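Local coordinates for SPbeta prophage-derived uncharacterized protein YorR (Bacillus subtilis, PDB 3KB2) that is of unknown function but binds a phosphorylated guanosine nucleotide near a magnesium ion and may act as a nucleotide kinase, perhaps on dTMP, at residues 122-125 / 126-129. Numbering follows the deposited sequence.
Sequences GKDI and DSIL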
ATOM      1  N   GLY A 122      -3.811 -11.495   0.383  1.00 56.19           N
ATOM      2  CA  GLY A 122      -5.083 -12.045   0.819  1.00 47.26           C
ATOM      3  C   GLY A 122      -5.504 -11.635   2.216  1.00 45.73           C
ATOM      4  O   GLY A 122      -6.562 -11.033   2.410  1.00 43.49           O
ATOM      5  N   LYS A 123      -4.672 -11.965   3.197  1.00 40.59           N
ATOM      6  CA  LYS A 123      -4.970 -11.632   4.580  1.00 41.19           C
ATOM      7  C   LYS A 123      -5.159 -10.134   4.826  1.00 45.66           C
ATOM      8  O   LYS A 123      -6.071  -9.734   5.556  1.00 35.88           O
ATOM      9  CB  LYS A 123      -3.875 -12.175   5.499  1.00 44.06           C
ATOM     10  CG  LYS A 123      -4.096 -13.607   5.945  1.00 48.18           C
ATOM     11  CD  LYS A 123      -3.237 -13.925   7.158  1.00 53.68           C
ATOM     12  CE  LYS A 123      -3.825 -15.080   7.961  1.00 59.90           C
ATOM     13  NZ  LYS A 123      -3.219 -15.196   9.325  1.00 54.99           N
ATOM     14  N   ASP A 124      -4.307  -9.307   4.223  1.00 42.29           N
ATOM     15  CA  ASP A 124      -4.414  -7.859   4.403  1.00 41.26           C
ATOM     16  C   ASP A 124      -5.737  -7.362   3.848  1.00 39.33           C
ATOM     17  O   ASP A 124      -6.444  -6.586   4.495  1.00 36.10           O
ATOM     18  CB  ASP A 124      -3.284  -7.117   3.691  1.00 43.27           C
ATOM     19  CG  ASP A 124      -3.193  -5.658   4.123  1.00 55.29           C
ATOM     20  OD1 ASP A 124      -2.545  -4.849   3.423  1.00 58.21           O
ATOM     21  OD2 ASP A 124      -3.764  -5.321   5.184  1.00 57.27           O
ATOM     22  N   ILE A 125      -6.060  -7.806   2.638  1.00 34.68           N
ATOM     23  CA  ILE A 125      -7.301  -7.412   1.990  1.00 27.43           C
ATOM     24  C   ILE A 125      -8.497  -7.776   2.853  1.00 25.67           C
ATOM     25  O   ILE A 125      -9.474  -7.028   2.912  1.00 32.48           O
ATOM     26  CB  ILE A 125      -7.454  -8.091   0.615  1.00 24.72           C
ATOM     27  CG1 ILE A 125      -6.332  -7.631  -0.320  1.00 26.09           C
ATOM     28  CG2 ILE A 125      -8.820  -7.782   0.031  1.00 33.29           C
ATOM     29  CD1 ILE A 125      -6.228  -6.126  -0.469  1.00 32.66           C
ATOM     30  N   ASP A 126      -8.425  -8.921   3.524  1.00 29.71           N
ATOM     31  CA  ASP A 126      -9.525  -9.353   4.387  1.00 33.06           C
ATOM     32  C   ASP A 126      -9.713  -8.454   5.587  1.00 25.10           C
ATOM     33  O   ASP A 126     -10.833  -8.079   5.908  1.00 28.26           O
ATOM     34  CB  ASP A 126      -9.296 -10.772   4.891  1.00 38.00           C
ATOM     35  CG  ASP A 126      -9.401 -11.789   3.795  1.00 46.13           C
ATOM     36  OD1 ASP A 126     -10.479 -11.871   3.169  1.00 51.04           O
ATOM     37  OD2 ASP A 126      -8.408 -12.503   3.561  1.00 58.30           O
ATOM     38  N   SER A 127      -8.615  -8.128   6.258  1.00 24.10           N
ATOM     39  CA  SER A 127      -8.676  -7.282   7.441  1.00 18.96           C
ATOM     40  C   SER A 127      -9.206  -5.891   7.107  1.00 25.69           C
ATOM     41  O   SER A 127      -9.893  -5.262   7.914  1.00 29.76           O
ATOM     42  CB  SER A 127      -7.293  -7.160   8.075  1.00 23.81           C
ATOM     43  OG  SER A 127      -6.415  -6.426   7.250  1.00 24.49           O
ATOM     44  N   ILE A 128      -8.885  -5.407   5.915  1.00 24.11           N
ATOM     45  CA  ILE A 128      -9.346  -4.092   5.500  1.00 24.01           C
ATOM     46  C   ILE A 128     -10.840  -4.122   5.222  1.00 23.16           C
ATOM     47  O   ILE A 128     -11.569  -3.212   5.615  1.00 23.78           O
ATOM     48  CB  ILE A 128      -8.596  -3.618   4.249  1.00 23.31           C
ATOM     49  CG1 ILE A 128      -7.153  -3.290   4.615  1.00 25.14           C
ATOM     50  CG2 ILE A 128      -9.268  -2.382   3.665  1.00 29.81           C
ATOM     51  CD1 ILE A 128      -6.332  -2.841   3.442  1.00 26.23           C
ATOM     52  N   LEU A 129     -11.288  -5.172   4.536  1.00 25.02           N
ATOM     53  CA  LEU A 129     -12.697  -5.330   4.214  1.00 22.31           C
ATOM     54  C   LEU A 129     -13.516  -5.416   5.492  1.00 24.48           C
ATOM     55  O   LEU A 129     -14.586  -4.818   5.593  1.00 10.52           O
ATOM     56  CB  LEU A 129     -12.917  -6.593   3.379  1.00 22.85           C
ATOM     57  CG  LEU A 129     -12.354  -6.606   1.958  1.00 25.79           C
ATOM     58  CD1 LEU A 129     -12.743  -7.905   1.264  1.00 34.11           C
ATOM     59  CD2 LEU A 129     -12.888  -5.427   1.179  1.00 31.32           C
TER
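D126, S127, I128 and L129 each send a backbone N-H one turn back, to the carbonyl oxygens of G122, K123, D124 and I125 in that order, and so form the unbroken i to i+4 bonding of an alpha-helix. The S127 N to K123 O bond is 3.1 Å long and fairly straight at 162°. D124 O takes a second donor: S127 OG, turned back toward the preceding turn by a chi1 of 68°, lies 2.8 Å away. I128 N reaches D124 O as well, at 3.1 Å, so two bonds grip that oxygen. This is the N-terminal part of helix 122-137, at the surface of an alpha/beta fold whose central parallel sheet has strand order 2-3-1-4-5, as in P-loop kinases. K73 NZ hydrogen-bonds to S127 OG and forms a long, weak ion pair with D124 OD2. D124 OD2 itself stands 3.5 Å from S127 OG. The end of I128, CD1, lies 4.0 Å from D124 OD2. I125 CG2 meets L129 CD1 at 4.1 Å, and both residues pack on helix 105-115, I125 against I108 and L112, L129 against P105. Across the dimer, D124 touches F35 of the second subunit.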